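Local coordinates for interferon gamma receptor 1 (PDB 4EQ3), which probably binds the cytokine interferon gamma with its extracellular part, of which this chain holds the two fibronectin type III-like domains, at residues 73-77 against 78-82; 117-120 against 121-124; 193-196 against 197-201. One frame throughout, in Å; residues are numbered along the deposited sequence.

Contact 1 (73-77 against 78-82); sequences INEIF and HSYWF
Y80 reaches back across the turn to I73 and N74 just before strand 81-88 of the N-terminal fibronectin type III-like domain. Its hydroxyl turns onto a backbone NH of the preceding loop, resembling the tyrosine corner of such domains, although the bond to N74 spans six residues where a standard corner spans three to five. The tight part lies around its ring. I73 CG1 sits over one face, and I73 CG2 approaches Y80 CE2 at 3.8 Å. The CG1 branch continues to CD1, 3.9 Å from F82 CZ, the two side chains crossing at about a right angle. V45 of strand 40-46 also packs against both Y80 and F82. The side nearer solvent carries E75 and H78, both partly exposed, though the H78 ring is stacked on Y48. E75 lies alongside it, its chain bent at the second torsion (chi2 -71°), so that OE1 comes to the imidazole edge, 3.4 Å from H78 CD2. Water works here too, one molecule donating to both E75 O and H78 O. Between the two regimes stands the tyrosine hydroxyl: N74 N donates to Y80 OH over 2.9 Å at a nearly straight 163°, and a second water, 2.8 Å from Y80 OH, links it to N74 OD1.

Contact 2 (117-120 against 121-124); sequences SRHG and AEII
S117 and I124 form the hydrogen-bonded pair farther from the turn in this antiparallel hairpin, and both of their backbone bonds are in place: I124 N donates a hydrogen bond to S117 O at 2.8 Å, while S117 N reaches I124 O at 3.1 Å. A water hydrogen-bonded to S117 OG lies 3.0 Å from I124 O and may donate to it. The pair next to the turn repeats the pattern, with H119 N donating to E122 O at 2.9 Å and E122 N returning to H119 O. Alongside these backbone bonds the side chains of the same pair join: H119 ND1 donates a hydrogen bond to E122 OE1 over 3.0 Å. With CG trans to the amide nitrogen (chi1 168°), the H119 ring swings over toward its partner, yet it meets the carboxylate from above, the two planes 64° apart. The other carboxylate oxygen, OE2, is bonded to S178 OG on the next strand, so each carboxylate oxygen has a partner. On the other face R118 runs extended alongside the turn, bringing NH1 to 3.2 Å from G120 O, nearly in the guanidinium plane. With G120 at positive phi, H119 to E122 make a type II' turn, the classic two-residue beta-hairpin connection, here joining strands 113-119 and 122-128.

Contact 3 (193-196 against 197-201); sequences KGHF and FDDLI
F196 and I201 close the hairpin as an antiparallel hydrogen-bonded pair, F196 N donating to I201 O over 2.9 Å at 167° and I201 N returning to F196 O at 3.2 Å, while the four residues between them bend through a type II' turn from F197 to L200. The chain enters that turn with F197 in the left-handed helical region, and L200 N then bonds back to F197 O. A water accepts from D198 N at 3.0 Å, bridging weakly to H195 O. On the buried face, F196 CB packs against I201 CB at 3.8 Å, and I201 CD1 also comes near F196 CB. The F196 ring leads on from this pair, away from the turn, to meet F24 edge-to-face and to touch I109 and I144. F197 follows its own course: F196 CB lies 3.9 Å from F197 CD2, and the F197 side chain also touches I144 and E147. Opposite this apolar pair, D199 runs beside H195 and points the same way, carboxylate and ring planes 41° apart. The chemistry is thus divided: F196 and I201 face apolar neighbours, among them F24 and I76 of the other domain, whereas an acidic turn, D198 and D199, faces outward, where a water takes up D198 N.

Contacts 1 and 3 belong to different domains yet touch, and together they form part of the contact between the two domains. Their centres are 18 Å apart, but I76 CD1 comes within 3.5 Å of I201 CD1, and the rings of F77 and F197 meet edge-to-face, with F77 CZ 3.6 Å from F197 CE2. Q104 of helix 103-106 joins both, by a backbone bond with I76 and a side-chain bond to L200 O. Contact 2 stands apart at the far end of the C-terminal domain: about 27 Å between centres from contact 3 and 42 Å from contact 1. No ligand is present; in related class II cytokine receptors loops near the interdomain elbow bind the cytokine, so contacts 1 and 3 probably lie closer to that site than contact 2.

Contact 1 (73-77 against 78-82)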
loop_
_atom_site.group_PDB
_atom_site.type_symbol
_atom_site.label_atom_id
_atom_site.label_comp_id
_atom_site.label_asym_id
_atom_site.label_seq_id
_atom_site.Cartn_x
_atom_site.Cartn_y
_atom_site.Cartn_z
ATOM N N ILE A 73 -0.717 3.950 12.549
ATOM C CA ILE A 73 0.212 4.680 11.702
ATOM C C ILE A 73 -0.496 5.823 11.014
ATOM O O ILE A 73 -1.373 5.615 10.179
ATOM C CB ILE A 73 0.846 3.744 10.667
ATOM C CG1 ILE A 73 1.674 2.676 11.390
ATOM C CG2 ILE A 73 1.686 4.537 9.668
ATOM C CD1 ILE A 73 2.163 1.551 10.504
ATOM N N ASN A 74 -0.138 7.045 11.384
ATOM C CA ASN A 74 -0.795 8.201 10.794
ATOM C C ASN A 74 0.210 9.282 10.429
ATOM O O ASN A 74 -0.112 10.473 10.397
ATOM C CB ASN A 74 -1.871 8.741 11.727
ATOM C CG ASN A 74 -1.415 8.796 13.159
ATOM O OD1 ASN A 74 -0.485 9.531 13.495
ATOM N ND2 ASN A 74 -2.063 8.013 14.021
ATOM N N GLU A 75 1.431 8.837 10.165
ATOM C CA GLU A 75 2.498 9.696 9.679
ATOM C C GLU A 75 3.149 8.921 8.551
ATOM O O GLU A 75 3.437 7.736 8.706
ATOM C CB GLU A 75 3.526 9.948 10.785
ATOM C CG GLU A 75 2.994 10.733 11.983
ATOM C CD GLU A 75 2.724 12.189 11.648
ATOM O OE1 GLU A 75 3.230 12.666 10.610
ATOM O OE2 GLU A 75 2.000 12.855 12.420
ATOM N N ILE A 76 3.368 9.567 7.414
ATOM C CA ILE A 76 3.985 8.873 6.288
ATOM C C ILE A 76 5.505 9.080 6.244
ATOM O O ILE A 76 6.236 8.236 5.729
ATOM C CB ILE A 76 3.340 9.288 4.938
ATOM C CG1 ILE A 76 3.494 8.175 3.892
ATOM C CG2 ILE A 76 3.912 10.613 4.439
ATOM C CD1 ILE A 76 2.539 8.323 2.688
ATOM N N PHE A 77 5.976 10.190 6.807
ATOM C CA PHE A 77 7.397 10.555 6.720
ATOM C C PHE A 77 8.204 10.273 7.980
ATOM O O PHE A 77 9.414 10.048 7.907
ATOM C CB PHE A 77 7.558 12.017 6.283
ATOM C CG PHE A 77 7.008 12.291 4.912
ATOM C CD1 PHE A 77 7.563 11.681 3.800
ATOM C CD2 PHE A 77 5.937 13.145 4.733
ATOM C CE1 PHE A 77 7.060 11.917 2.530
ATOM C CE2 PHE A 77 5.423 13.381 3.461
ATOM C CZ PHE A 77 5.991 12.767 2.364
ATOM N N HIS A 78 7.552 10.268 9.134
ATOM C CA HIS A 78 8.278 10.012 10.376
ATOM C C HIS A 78 8.363 8.516 10.659
ATOM O O HIS A 78 7.646 7.724 10.048
ATOM C CB HIS A 78 7.633 10.741 11.548
ATOM C CG HIS A 78 7.580 12.227 11.379
ATOM N ND1 HIS A 78 8.714 13.007 11.312
ATOM C CD2 HIS A 78 6.531 13.076 11.270
ATOM C CE1 HIS A 78 8.365 14.273 11.167
ATOM N NE2 HIS A 78 7.047 14.342 11.143
ATOM N N SER A 79 9.240 8.145 11.591
ATOM C CA SER A 79 9.554 6.748 11.874
ATOM C C SER A 79 8.666 6.139 12.963
ATOM O O SER A 79 8.113 6.842 13.815
ATOM C CB SER A 79 11.029 6.608 12.284
ATOM O OG SER A 79 11.906 7.048 11.261
ATOM N N TYR A 80 8.530 4.817 12.909
ATOM C CA TYR A 80 7.839 4.054 13.941
ATOM C C TYR A 80 8.696 2.843 14.266
ATOM O O TYR A 80 9.401 2.322 13.399
ATOM C CB TYR A 80 6.476 3.558 13.445
ATOM C CG TYR A 80 5.381 4.604 13.318
ATOM C CD1 TYR A 80 4.488 4.837 14.362
ATOM C CD2 TYR A 80 5.213 5.324 12.141
ATOM C CE1 TYR A 80 3.464 5.775 14.239
ATOM C CE2 TYR A 80 4.192 6.260 12.013
ATOM C CZ TYR A 80 3.329 6.480 13.065
ATOM O OH TYR A 80 2.333 7.413 12.928
ATOM N N TRP A 81 8.641 2.401 15.516
ATOM C CA TRP A 81 9.186 1.111 15.879
ATOM C C TRP A 81 8.063 0.293 16.505
ATOM O O TRP A 81 7.114 0.854 17.065
ATOM C CB TRP A 81 10.363 1.254 16.848
ATOM C CG TRP A 81 11.635 1.659 16.172
ATOM C CD1 TRP A 81 12.641 0.837 15.750
ATOM C CD2 TRP A 81 12.026 2.986 15.824
ATOM N NE1 TRP A 81 13.636 1.576 15.162
ATOM C CE2 TRP A 81 13.283 2.899 15.199
ATOM C CE3 TRP A 81 11.432 4.240 15.977
ATOM C CZ2 TRP A 81 13.964 4.020 14.734
ATOM C CZ3 TRP A 81 12.114 5.356 15.523
ATOM C CH2 TRP A 81 13.363 5.237 14.901
ATOM N N PHE A 82 8.156 -1.027 16.391
ATOM C CA PHE A 82 7.180 -1.905 17.039
ATOM C C PHE A 82 7.925 -3.000 17.774
ATOM O O PHE A 82 9.077 -3.293 17.456
ATOM C CB PHE A 82 6.203 -2.513 16.021
ATOM C CG PHE A 82 5.609 -1.513 15.079
ATOM C CD1 PHE A 82 6.175 -1.299 13.829
ATOM C CD2 PHE A 82 4.485 -0.784 15.437
ATOM C CE1 PHE A 82 5.629 -0.378 12.948
ATOM C CE2 PHE A 82 3.937 0.141 14.567
ATOM C CZ PHE A 82 4.515 0.349 13.319
HETATM O O HOH W 1 1.403 8.454 15.406
HETATM O O HOH W 2 5.910 6.077 8.792
HETATM O O HOH W 3 11.872 9.405 9.175
#

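Contact 2 (117-120 against 121-124)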
loop_
_atom_site.group_PDB
_atom_site.type_symbol
_atom_site.label_atom_id
_atom_site.label_comp_id
_atom_site.label_asym_id
_atom_site.label_seq_id
_atom_site.Cartn_x
_atom_site.Cartn_y
_atom_site.Cartn_z
ATOM N N SER A 117 -11.692 1.552 -22.221
ATOM C CA SER A 117 -12.820 1.625 -23.143
ATOM C C SER A 117 -12.484 2.619 -24.246
ATOM O O SER A 117 -11.391 3.204 -24.255
ATOM C CB SER A 117 -14.093 2.054 -22.405
ATOM O OG SER A 117 -13.919 3.315 -21.766
ATOM N N ARG A 118 -13.404 2.806 -25.186
ATOM C CA ARG A 118 -13.216 3.826 -26.212
ATOM C C ARG A 118 -14.543 4.461 -26.572
ATOM O O ARG A 118 -15.589 3.826 -26.467
ATOM C CB ARG A 118 -12.597 3.237 -27.476
ATOM C CG ARG A 118 -13.516 2.291 -28.221
ATOM C CD ARG A 118 -12.854 1.749 -29.494
ATOM N NE ARG A 118 -13.712 0.785 -30.178
ATOM C CZ ARG A 118 -14.600 1.106 -31.115
ATOM N NH1 ARG A 118 -14.744 2.372 -31.491
ATOM N NH2 ARG A 118 -15.343 0.158 -31.677
ATOM N N HIS A 119 -14.480 5.723 -26.978
ATOM C CA HIS A 119 -15.595 6.387 -27.633
ATOM C C HIS A 119 -15.087 6.830 -28.991
ATOM O O HIS A 119 -14.327 7.788 -29.096
ATOM C CB HIS A 119 -16.084 7.588 -26.819
ATOM C CG HIS A 119 -17.034 8.470 -27.565
ATOM N ND1 HIS A 119 -16.826 9.821 -27.725
ATOM C CD2 HIS A 119 -18.177 8.185 -28.231
ATOM C CE1 HIS A 119 -17.812 10.338 -28.437
ATOM N NE2 HIS A 119 -18.645 9.364 -28.758
ATOM N N GLY A 120 -15.493 6.118 -30.034
ATOM C CA GLY A 120 -14.970 6.377 -31.357
ATOM C C GLY A 120 -13.480 6.105 -31.344
ATOM O O GLY A 120 -13.051 5.045 -30.893
ATOM N N ALA A 121 -12.691 7.064 -31.814
ATOM C CA ALA A 121 -11.246 6.892 -31.903
ATOM C C ALA A 121 -10.532 7.391 -30.650
ATOM O O ALA A 121 -9.305 7.453 -30.614
ATOM C CB ALA A 121 -10.706 7.598 -33.134
ATOM N N GLU A 122 -11.299 7.749 -29.626
ATOM C CA GLU A 122 -10.717 8.248 -28.383
ATOM C C GLU A 122 -10.702 7.157 -27.311
ATOM O O GLU A 122 -11.741 6.574 -26.987
ATOM C CB GLU A 122 -11.485 9.477 -27.878
ATOM C CG GLU A 122 -12.455 9.169 -26.736
ATOM C CD GLU A 122 -13.340 10.349 -26.354
ATOM O OE1 GLU A 122 -14.025 10.903 -27.249
ATOM O OE2 GLU A 122 -13.362 10.704 -25.152
ATOM N N ILE A 123 -9.520 6.879 -26.767
ATOM C CA ILE A 123 -9.381 5.882 -25.713
ATOM C C ILE A 123 -9.655 6.496 -24.350
ATOM O O ILE A 123 -9.224 7.615 -24.056
ATOM C CB ILE A 123 -7.975 5.265 -25.673
ATOM C CG1 ILE A 123 -7.556 4.767 -27.053
ATOM C CG2 ILE A 123 -7.942 4.119 -24.683
ATOM C CD1 ILE A 123 -8.280 3.535 -27.472
ATOM N N ILE A 124 -10.364 5.746 -23.520
ATOM C CA ILE A 124 -10.776 6.208 -22.208
ATOM C C ILE A 124 -10.181 5.319 -21.128
ATOM O O ILE A 124 -10.440 4.111 -21.079
ATOM C CB ILE A 124 -12.309 6.192 -22.086
ATOM C CG1 ILE A 124 -12.933 7.169 -23.087
ATOM C CG2 ILE A 124 -12.740 6.525 -20.664
ATOM C CD1 ILE A 124 -14.452 7.043 -23.196
HETATM O O HOH W 4 -12.594 2.951 -19.292
#

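Contact 3 (193-196 against 197-201)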
loop_
_atom_site.group_PDB
_atom_site.type_symbol
_atom_site.label_atom_id
_atom_site.label_comp_id
_atom_site.label_asym_id
_atom_site.label_seq_id
_atom_site.Cartn_x
_atom_site.Cartn_y
_atom_site.Cartn_z
ATOM N N LYS A 193 0.746 3.425 -13.177
ATOM C CA LYS A 193 1.330 3.341 -11.844
ATOM C C LYS A 193 0.830 4.467 -10.941
ATOM O O LYS A 193 0.655 5.534 -11.376
ATOM C CB LYS A 193 2.840 3.498 -11.900
ATOM C CG LYS A 193 3.630 2.422 -12.405
ATOM C CD LYS A 193 5.051 2.679 -12.030
ATOM C CE LYS A 193 5.836 3.179 -13.108
ATOM N NZ LYS A 193 7.210 2.838 -12.960
ATOM N N GLY A 194 0.646 4.212 -9.670
ATOM C CA GLY A 194 0.338 5.274 -8.728
ATOM C C GLY A 194 1.585 6.039 -8.303
ATOM O O GLY A 194 2.678 5.468 -8.227
ATOM N N HIS A 195 1.416 7.336 -8.039
ATOM C CA HIS A 195 2.486 8.201 -7.539
ATOM C C HIS A 195 1.951 8.995 -6.352
ATOM O O HIS A 195 0.815 9.459 -6.379
ATOM C CB HIS A 195 2.936 9.203 -8.614
ATOM C CG HIS A 195 3.823 8.621 -9.675
ATOM N ND1 HIS A 195 3.334 7.905 -10.750
ATOM C CD2 HIS A 195 5.164 8.680 -9.845
ATOM C CE1 HIS A 195 4.339 7.534 -11.524
ATOM N NE2 HIS A 195 5.461 7.986 -10.995
ATOM N N PHE A 196 2.760 9.147 -5.309
ATOM C CA PHE A 196 2.450 10.087 -4.237
ATOM C C PHE A 196 3.620 11.079 -4.110
ATOM O O PHE A 196 4.780 10.672 -4.026
ATOM C CB PHE A 196 2.208 9.367 -2.903
ATOM C CG PHE A 196 0.866 8.647 -2.812
ATOM C CD1 PHE A 196 0.773 7.290 -3.076
ATOM C CD2 PHE A 196 -0.279 9.328 -2.430
ATOM C CE1 PHE A 196 -0.451 6.622 -2.988
ATOM C CE2 PHE A 196 -1.514 8.668 -2.333
ATOM C CZ PHE A 196 -1.595 7.312 -2.617
ATOM N N PHE A 197 3.311 12.372 -4.111
ATOM C CA PHE A 197 4.341 13.412 -4.049
ATOM C C PHE A 197 5.314 13.288 -5.212
ATOM O O PHE A 197 6.530 13.231 -5.006
ATOM C CB PHE A 197 5.134 13.320 -2.749
ATOM C CG PHE A 197 4.289 13.395 -1.516
ATOM C CD1 PHE A 197 3.916 14.620 -0.991
ATOM C CD2 PHE A 197 3.876 12.245 -0.868
ATOM C CE1 PHE A 197 3.132 14.689 0.145
ATOM C CE2 PHE A 197 3.103 12.320 0.278
ATOM C CZ PHE A 197 2.733 13.541 0.779
ATOM N N ASP A 198 4.774 13.254 -6.427
ATOM C CA ASP A 198 5.566 13.014 -7.630
ATOM C C ASP A 198 6.267 11.665 -7.565
ATOM O O ASP A 198 5.698 10.642 -7.973
ATOM C CB ASP A 198 6.577 14.137 -7.876
ATOM C CG ASP A 198 5.910 15.484 -8.077
ATOM O OD1 ASP A 198 4.831 15.517 -8.712
ATOM O OD2 ASP A 198 6.458 16.508 -7.596
ATOM N N ASP A 199 7.494 11.644 -7.055
ATOM C CA ASP A 199 8.268 10.403 -7.074
ATOM C C ASP A 199 8.769 9.889 -5.714
ATOM O O ASP A 199 9.572 8.958 -5.664
ATOM C CB ASP A 199 9.423 10.514 -8.073
ATOM C CG ASP A 199 8.944 10.479 -9.521
ATOM O OD1 ASP A 199 9.708 10.916 -10.412
ATOM O OD2 ASP A 199 7.803 10.013 -9.769
ATOM N N LEU A 200 8.288 10.474 -4.621
ATOM C CA LEU A 200 8.643 9.986 -3.292
ATOM C C LEU A 200 8.107 8.570 -3.035
ATOM O O LEU A 200 8.748 7.762 -2.361
ATOM C CB LEU A 200 8.158 10.949 -2.213
ATOM C CG LEU A 200 8.782 12.352 -2.238
ATOM C CD1 LEU A 200 8.377 13.135 -1.004
ATOM C CD2 LEU A 200 10.303 12.299 -2.362
ATOM N N ILE A 201 6.925 8.283 -3.574
ATOM C CA ILE A 201 6.334 6.953 -3.500
ATOM C C ILE A 201 5.842 6.590 -4.888
ATOM O O ILE A 201 5.046 7.318 -5.478
ATOM C CB ILE A 201 5.143 6.915 -2.529
ATOM C CG1 ILE A 201 5.557 7.468 -1.153
ATOM C CG2 ILE A 201 4.586 5.489 -2.428
ATOM C CD1 ILE A 201 4.468 7.449 -0.105
HETATM O O HOH W 5 1.966 12.442 -7.279
#